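Local atomic coordinates of putative oxidoreductase with NAD(P)-binding Rossmann-fold domain (Clostridium difficile, PDB entry 3UUW), a protein that is a putative oxidoreductase of the Gfo/Idh/MocA family that probably binds NAD(P) in its Rossmann-fold domain. Residues T140-L152 with K206-R218. Residues are numbered along the deposited sequence; the frame is centred on the assembly and turned at random. Where two conformers were deposited one is given.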
ATOM      1  N   THR A 140     -10.871  -7.383 -20.932  1.00 25.39           N
ATOM      2  CA  THR A 140     -10.965  -7.839 -22.315  1.00 25.54           C
ATOM      3  C   THR A 140      -9.617  -8.439 -22.707  1.00 24.18           C
ATOM      4  O   THR A 140      -8.571  -7.983 -22.255  1.00 24.14           O
ATOM      5  CB  THR A 140     -11.346  -6.709 -23.270  1.00 28.45           C
ATOM      6  OG1 THR A 140     -10.333  -5.705 -23.240  1.00 32.07           O
ATOM      7  CG2 THR A 140     -12.690  -6.086 -22.867  1.00 29.10           C
ATOM      8  N   GLU A 141      -9.641  -9.484 -23.529  1.00 22.82           N
ATOM      9  CA  GLU A 141      -8.406 -10.137 -23.970  1.00 21.86           C
ATOM     10  C   GLU A 141      -7.599 -10.659 -22.764  1.00 20.58           C
ATOM     11  O   GLU A 141      -6.409 -10.380 -22.590  1.00 21.05           O
ATOM     12  CB  GLU A 141      -7.599  -9.212 -24.886  1.00 24.08           C
ATOM     13  CG  GLU A 141      -8.456  -8.669 -26.042  1.00 26.89           C
ATOM     14  CD  GLU A 141      -7.690  -7.767 -26.986  1.00 33.83           C
ATOM     15  OE1 GLU A 141      -6.682  -8.222 -27.548  1.00 35.08           O
ATOM     16  OE2 GLU A 141      -8.113  -6.611 -27.180  1.00 40.18           O
ATOM     17  N   ILE A 142      -8.294 -11.410 -21.926  1.00 18.44           N
ATOM     18  CA  ILE A 142      -7.710 -12.028 -20.758  1.00 17.74           C
ATOM     19  C   ILE A 142      -6.672 -13.074 -21.131  1.00 17.90           C
ATOM     20  O   ILE A 142      -6.908 -13.891 -22.019  1.00 18.33           O
ATOM     21  CB  ILE A 142      -8.820 -12.690 -19.884  1.00 17.50           C
ATOM     22  CG1 ILE A 142      -9.793 -11.619 -19.362  1.00 20.06           C
ATOM     23  CG2 ILE A 142      -8.237 -13.494 -18.711  1.00 17.37           C
ATOM     24  CD1 ILE A 142     -11.020 -12.194 -18.673  1.00 21.39           C
ATOM     25  N   VAL A 143      -5.531 -13.066 -20.446  1.00 17.20           N
ATOM     26  CA  VAL A 143      -4.537 -14.094 -20.634  1.00 17.29           C
ATOM     27  C   VAL A 143      -4.411 -15.064 -19.431  1.00 17.11           C
ATOM     28  O   VAL A 143      -3.903 -16.180 -19.593  1.00 18.14           O
ATOM     29  CB  VAL A 143      -3.148 -13.494 -20.996  1.00 18.27           C
ATOM     30  CG1 VAL A 143      -3.213 -12.701 -22.352  1.00 21.03           C
ATOM     31  CG2 VAL A 143      -2.618 -12.620 -19.825  1.00 18.32           C
ATOM     32  N   SER A 144      -4.880 -14.674 -18.243  1.00 15.67           N
ATOM     33  CA  SER A 144      -4.781 -15.531 -17.053  1.00 16.28           C
ATOM     34  C   SER A 144      -5.600 -14.941 -15.929  1.00 15.17           C
ATOM     35  O   SER A 144      -5.739 -13.716 -15.833  1.00 15.14           O
ATOM     36  CB  SER A 144      -3.319 -15.617 -16.611  1.00 17.79           C
ATOM     37  OG  SER A 144      -3.095 -16.578 -15.613  1.00 21.09           O
ATOM     38  N   ILE A 145      -6.119 -15.806 -15.052  1.00 14.82           N
ATOM     39  CA  ILE A 145      -6.815 -15.350 -13.859  1.00 14.01           C
ATOM     40  C   ILE A 145      -6.287 -16.164 -12.694  1.00 13.95           C
ATOM     41  O   ILE A 145      -6.079 -17.369 -12.814  1.00 14.40           O
ATOM     42  CB  ILE A 145      -8.338 -15.520 -13.981  1.00 13.72           C
ATOM     43  CG1 ILE A 145      -8.879 -14.695 -15.143  1.00 16.15           C
ATOM     44  CG2 ILE A 145      -9.045 -15.092 -12.684  1.00 16.08           C
ATOM     45  CD1 ILE A 145     -10.373 -14.872 -15.367  1.00 18.89           C
ATOM     46  N   ASN A 146      -6.053 -15.495 -11.588  1.00 13.13           N
ATOM     47  CA  ASN A 146      -5.650 -16.178 -10.350  1.00 14.57           C
ATOM     48  C   ASN A 146      -6.670 -15.871  -9.261  1.00 15.43           C
ATOM     49  O   ASN A 146      -7.027 -14.712  -9.063  1.00 15.70           O
ATOM     50  CB  ASN A 146      -4.256 -15.714  -9.897  1.00 15.95           C
ATOM     51  CG  ASN A 146      -3.202 -15.940 -10.941  1.00 19.90           C
ATOM     52  OD1 ASN A 146      -3.019 -17.051 -11.436  1.00 22.53           O
ATOM     53  ND2 ASN A 146      -2.487 -14.871 -11.294  1.00 24.79           N
ATOM     54  N   ILE A 147      -7.106 -16.890  -8.529  1.00 14.93           N
ATOM     55  CA  ILE A 147      -8.054 -16.695  -7.454  1.00 14.68           C
ATOM     56  C   ILE A 147      -7.570 -17.447  -6.251  1.00 16.25           C
ATOM     57  O   ILE A 147      -7.300 -18.628  -6.343  1.00 16.09           O
ATOM     58  CB  ILE A 147      -9.476 -17.205  -7.794  1.00 15.99           C
ATOM     59  CG1 ILE A 147      -9.991 -16.588  -9.108  1.00 17.61           C
ATOM     60  CG2 ILE A 147     -10.417 -16.906  -6.621  1.00 16.43           C
ATOM     61  CD1 ILE A 147     -11.372 -17.158  -9.563  1.00 18.59           C
ATOM     62  N   CYS A 148      -7.468 -16.770  -5.114  1.00 16.31           N
ATOM     63  CA  CYS A 148      -7.094 -17.461  -3.895  1.00 17.55           C
ATOM     64  C   CYS A 148      -7.980 -17.078  -2.733  1.00 17.03           C
ATOM     65  O   CYS A 148      -8.567 -15.994  -2.720  1.00 17.89           O
ATOM     66  CB  CYS A 148      -5.651 -17.197  -3.526  1.00 18.62           C
ATOM     67  SG  CYS A 148      -5.347 -15.525  -3.059  1.00 24.05           S
ATOM     68  N   LYS A 149      -8.063 -17.980  -1.757  1.00 17.77           N
ATOM     69  CA  LYS A 149      -8.842 -17.769  -0.541  1.00 17.73           C
ATOM     70  C   LYS A 149      -8.155 -18.531   0.575  1.00 18.80           C
ATOM     71  O   LYS A 149      -8.297 -19.754   0.680  1.00 18.48           O
ATOM     72  CB  LYS A 149     -10.288 -18.231  -0.720  1.00 19.86           C
ATOM     73  CG  LYS A 149     -11.197 -17.895   0.418  1.00 22.60           C
ATOM     74  CD  LYS A 149     -12.649 -18.215   0.059  1.00 27.49           C
ATOM     75  CE  LYS A 149     -13.635 -17.599   1.042  1.00 29.46           C
ATOM     76  NZ  LYS A 149     -13.567 -18.209   2.394  1.00 31.34           N
ATOM     77  N   HIS A 150      -7.420 -17.791   1.398  1.00 17.18           N
ATOM     78  CA  HIS A 150      -6.596 -18.369   2.445  1.00 18.62           C
ATOM     79  C   HIS A 150      -7.127 -18.024   3.809  1.00 18.14           C
ATOM     80  O   HIS A 150      -7.769 -16.988   3.996  1.00 19.72           O
ATOM     81  CB  HIS A 150      -5.165 -17.869   2.336  1.00 19.35           C
ATOM     82  CG  HIS A 150      -4.536 -18.111   0.998  1.00 18.09           C
ATOM     83  ND1 HIS A 150      -4.664 -19.308   0.325  1.00 16.65           N
ATOM     84  CD2 HIS A 150      -3.742 -17.328   0.227  1.00 16.76           C
ATOM     85  CE1 HIS A 150      -3.979 -19.248  -0.806  1.00 17.56           C
ATOM     86  NE2 HIS A 150      -3.400 -18.060  -0.880  1.00 16.43           N
ATOM     87  N   GLY A 151      -6.836 -18.873   4.782  1.00 18.71           N
ATOM     88  CA  GLY A 151      -7.336 -18.629   6.106  1.00 20.01           C
ATOM     89  C   GLY A 151      -6.251 -18.738   7.123  1.00 21.70           C
ATOM     90  O   GLY A 151      -5.222 -19.376   6.863  1.00 19.62           O
ATOM     91  N   LEU A 152      -6.511 -18.114   8.273  1.00 23.89           N
ATOM     92  CA  LEU A 152      -5.629 -18.102   9.433  1.00 25.99           C
ATOM     93  C   LEU A 152      -6.217 -19.036  10.483  1.00 29.20           C
ATOM     94  O   LEU A 152      -7.381 -18.884  10.856  1.00 29.07           O
ATOM     95  CB  LEU A 152      -5.541 -16.675  10.000  1.00 24.51           C
ATOM     96  CG  LEU A 152      -4.727 -16.481  11.276  1.00 25.25           C
ATOM     97  CD1 LEU A 152      -3.225 -16.727  11.074  1.00 24.16           C
ATOM     98  CD2 LEU A 152      -4.970 -15.083  11.847  1.00 25.99           C
ATOM     99  N   LYS A 206      -8.096 -25.010 -17.329  1.00 23.52           N
ATOM    100  CA  LYS A 206      -7.730 -24.585 -18.671  1.00 24.51           C
ATOM    101  C   LYS A 206      -8.907 -24.360 -19.616  1.00 27.40           C
ATOM    102  O   LYS A 206      -9.700 -25.273 -19.851  1.00 27.91           O
ATOM    103  CB  LYS A 206      -6.795 -25.631 -19.281  1.00 26.20           C
ATOM    104  CG  LYS A 206      -6.219 -25.240 -20.638  1.00 30.55           C
ATOM    105  CD  LYS A 206      -5.301 -26.306 -21.186  1.00 37.73           C
ATOM    106  CE  LYS A 206      -4.607 -25.827 -22.460  1.00 40.81           C
ATOM    107  NZ  LYS A 206      -3.834 -24.560 -22.216  1.00 45.18           N
ATOM    108  N   GLY A 207      -8.975 -23.166 -20.202  1.00 28.26           N
ATOM    109  CA  GLY A 207      -9.983 -22.836 -21.241  1.00 30.29           C
ATOM    110  C   GLY A 207      -9.285 -22.628 -22.565  1.00 31.38           C
ATOM    111  O   GLY A 207      -8.063 -22.635 -22.623  1.00 31.46           O
ATOM    112  N   LYS A 208     -10.051 -22.432 -23.638  1.00 34.36           N
ATOM    113  CA  LYS A 208      -9.463 -22.178 -24.956  1.00 36.58           C
ATOM    114  C   LYS A 208      -8.580 -20.942 -24.978  1.00 36.11           C
ATOM    115  O   LYS A 208      -7.524 -20.935 -25.608  1.00 37.89           O
ATOM    116  CB  LYS A 208     -10.551 -21.959 -26.020  1.00 39.22           C
ATOM    117  CG  LYS A 208     -11.102 -23.213 -26.664  1.00 44.44           C
ATOM    118  CD  LYS A 208     -12.076 -22.848 -27.789  1.00 49.24           C
ATOM    119  CE  LYS A 208     -12.443 -24.046 -28.657  1.00 50.62           C
ATOM    120  NZ  LYS A 208     -13.324 -23.637 -29.800  1.00 53.79           N
ATOM    121  N   ASN A 209      -9.029 -19.900 -24.283  1.00 34.48           N
ATOM    122  CA  ASN A 209      -8.400 -18.575 -24.349  1.00 34.18           C
ATOM    123  C   ASN A 209      -7.455 -18.249 -23.198  1.00 30.27           C
ATOM    124  O   ASN A 209      -6.543 -17.423 -23.346  1.00 29.46           O
ATOM    125  CB  ASN A 209      -9.505 -17.514 -24.420  1.00 34.96           C
ATOM    126  CG  ASN A 209     -10.423 -17.702 -25.620  1.00 39.82           C
ATOM    127  OD1 ASN A 209      -9.961 -17.890 -26.748  1.00 42.88           O
ATOM    128  ND2 ASN A 209     -11.732 -17.646 -25.381  1.00 42.59           N
ATOM    129  N   PHE A 210      -7.686 -18.858 -22.044  1.00 27.67           N
ATOM    130  CA  PHE A 210      -6.842 -18.622 -20.878  1.00 24.15           C
ATOM    131  C   PHE A 210      -7.127 -19.666 -19.804  1.00 22.24           C
ATOM    132  O   PHE A 210      -8.106 -20.420 -19.895  1.00 23.04           O
ATOM    133  CB  PHE A 210      -7.048 -17.204 -20.315  1.00 23.89           C
ATOM    134  CG  PHE A 210      -8.480 -16.884 -19.931  1.00 21.43           C
ATOM    135  CD1 PHE A 210      -8.945 -17.160 -18.650  1.00 24.85           C
ATOM    136  CD2 PHE A 210      -9.340 -16.285 -20.837  1.00 24.21           C
ATOM    137  CE1 PHE A 210     -10.262 -16.847 -18.278  1.00 27.47           C
ATOM    138  CE2 PHE A 210     -10.662 -15.974 -20.471  1.00 27.79           C
ATOM    139  CZ  PHE A 210     -11.109 -16.259 -19.195  1.00 26.90           C
ATOM    140  N   SER A 211      -6.284 -19.690 -18.781  1.00 20.18           N
ATOM    141  CA  SER A 211      -6.450 -20.600 -17.666  1.00 19.05           C
ATOM    142  C   SER A 211      -6.724 -19.835 -16.380  1.00 18.37           C
ATOM    143  O   SER A 211      -6.384 -18.654 -16.258  1.00 17.93           O
ATOM    144  CB  SER A 211      -5.182 -21.427 -17.450  1.00 20.98           C
ATOM    145  OG  SER A 211      -4.921 -22.232 -18.593  1.00 24.65           O
ATOM    146  N   ILE A 212      -7.352 -20.522 -15.432  0.50 17.93           N
ATOM    147  CA  ILE A 212      -7.596 -19.964 -14.122  0.50 16.90           C
ATOM    148  C   ILE A 212      -6.819 -20.796 -13.124  0.50 16.94           C
ATOM    149  O   ILE A 212      -6.853 -22.029 -13.173  0.50 17.03           O
ATOM    150  CB  ILE A 212      -9.077 -19.988 -13.705  0.50 17.46           C
ATOM    151  CG1 ILE A 212      -9.954 -19.248 -14.716  0.50 18.73           C
ATOM    152  CG2 ILE A 212      -9.227 -19.366 -12.316  0.50 17.09           C
ATOM    153  CD1 ILE A 212     -10.431 -20.113 -15.879  0.50 19.41           C
ATOM    154  N   ASN A 213      -6.091 -20.120 -12.252  1.00 15.57           N
ATOM    155  CA  ASN A 213      -5.357 -20.777 -11.193  1.00 16.54           C
ATOM    156  C   ASN A 213      -6.026 -20.483  -9.887  1.00 16.66           C
ATOM    157  O   ASN A 213      -6.059 -19.334  -9.454  1.00 18.05           O
ATOM    158  CB  ASN A 213      -3.921 -20.281 -11.189  1.00 17.35           C
ATOM    159  CG  ASN A 213      -3.256 -20.481 -12.530  1.00 22.33           C
ATOM    160  OD1 ASN A 213      -2.980 -21.615 -12.918  1.00 27.08           O
ATOM    161  ND2 ASN A 213      -3.045 -19.395 -13.271  1.00 24.47           N
ATOM    162  N   THR A 214      -6.533 -21.545  -9.252  1.00 16.51           N
ATOM    163  CA  THR A 214      -7.288 -21.455  -8.009  1.00 16.79           C
ATOM    164  C   THR A 214      -6.487 -22.021  -6.883  1.00 17.08           C
ATOM    165  O   THR A 214      -5.798 -23.008  -7.064  1.00 18.48           O
ATOM    166  CB  THR A 214      -8.614 -22.241  -8.099  1.00 16.62           C
ATOM    167  OG1 THR A 214      -8.366 -23.624  -8.394  1.00 18.71           O
ATOM    168  CG2 THR A 214      -9.508 -21.652  -9.196  1.00 17.20           C
ATOM    169  N   SER A 215      -6.562 -21.390  -5.708  0.50 16.70           N
ATOM    170  CA  SER A 215      -5.738 -21.797  -4.551  0.50 17.34           C
ATOM    171  C   SER A 215      -6.366 -21.477  -3.184  0.50 16.95           C
ATOM    172  O   SER A 215      -6.892 -20.397  -2.971  0.50 15.56           O
ATOM    173  CB  SER A 215      -4.378 -21.105  -4.653  0.50 17.74           C
ATOM    174  OG  SER A 215      -3.541 -21.369  -3.540  0.50 20.77           O
ATOM    175  N   MET A 216      -6.234 -22.410  -2.243  1.00 15.97           N
ATOM    176  CA  MET A 216      -6.770 -22.244  -0.904  1.00 16.61           C
ATOM    177  C   MET A 216      -5.847 -22.922   0.133  1.00 17.50           C
ATOM    178  O   MET A 216      -5.695 -24.146   0.155  1.00 17.17           O
ATOM    179  CB  MET A 216      -8.198 -22.823  -0.826  1.00 17.84           C
ATOM    180  CG  MET A 216      -8.718 -23.024   0.619  1.00 18.13           C
ATOM    181  SD  MET A 216     -10.463 -23.481   0.710  1.00 21.69           S
ATOM    182  CE  MET A 216     -11.234 -21.904   0.258  1.00 21.08           C
ATOM    183  N   HIS A 217      -5.249 -22.107   1.000  1.00 16.66           N
ATOM    184  CA  HIS A 217      -4.400 -22.591   2.088  1.00 16.64           C
ATOM    185  C   HIS A 217      -5.132 -22.297   3.388  1.00 18.19           C
ATOM    186  O   HIS A 217      -5.423 -21.141   3.714  1.00 19.39           O
ATOM    187  CB  HIS A 217      -3.043 -21.907   2.063  1.00 17.01           C
ATOM    188  CG  HIS A 217      -2.056 -22.477   3.021  1.00 16.74           C
ATOM    189  ND1 HIS A 217      -0.967 -21.764   3.471  1.00 17.30           N
ATOM    190  CD2 HIS A 217      -1.987 -23.688   3.614  1.00 17.55           C
ATOM    191  CE1 HIS A 217      -0.266 -22.517   4.302  1.00 16.73           C
ATOM    192  NE2 HIS A 217      -0.865 -23.688   4.410  1.00 18.33           N
ATOM    193  N   ARG A 218      -5.442 -23.362   4.107  1.00 19.51           N
ATOM    194  CA  ARG A 218      -6.202 -23.301   5.347  1.00 20.64           C
ATOM    195  C   ARG A 218      -5.364 -22.970   6.569  1.00 20.69           C
ATOM    196  O   ARG A 218      -5.931 -22.709   7.642  1.00 23.16           O
ATOM    197  CB  ARG A 218      -6.892 -24.650   5.584  1.00 22.64           C
ATOM    198  CG  ARG A 218      -7.724 -25.139   4.408  1.00 25.24           C
ATOM    199  CD  ARG A 218      -8.931 -24.253   4.125  1.00 25.04           C
ATOM    200  NE  ARG A 218      -9.873 -24.239   5.250  1.00 31.29           N
ATOM    201  CZ  ARG A 218     -11.033 -23.587   5.243  1.00 33.21           C
ATOM    202  NH1 ARG A 218     -11.420 -22.900   4.165  1.00 34.03           N
ATOM    203  NH2 ARG A 218     -11.817 -23.629   6.315  1.00 34.50           N
TER
HETATM  204  O   HOH W   1      -3.633 -18.520 -18.732  1.00 24.64           O
HETATM  205  O   HOH W   2      -1.908 -19.235 -16.229  1.00 25.03           O
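F210 and I142 meet at one end of two parallel strands, 142-150 and 211-217. The F210 ring, swung between its own backbone N and carbonyl carbon (chi1 57°), receives I142 CG2 over the centre of one face, a CH-pi contact 3.5 Å from CG2 to the ring centroid, while I145 CD1 approaches F210 CE1 obliquely. I145, I147, I212 and T214 continue this sheet face, where V171 of helix 160-179 packs on I147 and T214. On the other face N146 and N213 run side by side with their amides nearly coplanar: N213 ND2 donates to N146 OD1 (3.0 Å), nearly along the C=O axis. Both outer ends are also held, N146 ND2 by E228 and N213 OD1 by K204, which should fix the rotation of each amide. Between the strands, bonds such as N213 N to I145 O (2.8 Å) and I147 N to N213 O (2.8 Å) alternate in direction. Near the far end, chi1 of -56° sets H150 CG beside its backbone N, and the ring is turned so that ND1 accepts the hydrogen bond of H217 N (2.9 Å), replacing the regular bond to K149 O. On the I147 face, K149 runs side by side with M216, its CB, CG and CD against M216 CE, and its NZ forms a salt bridge with D167. The parallel pair, interior to an otherwise antiparallel sheet and backed here by helix 160-179, typifies the C-terminal alpha/beta domain of Gfo/Idh/MocA proteins.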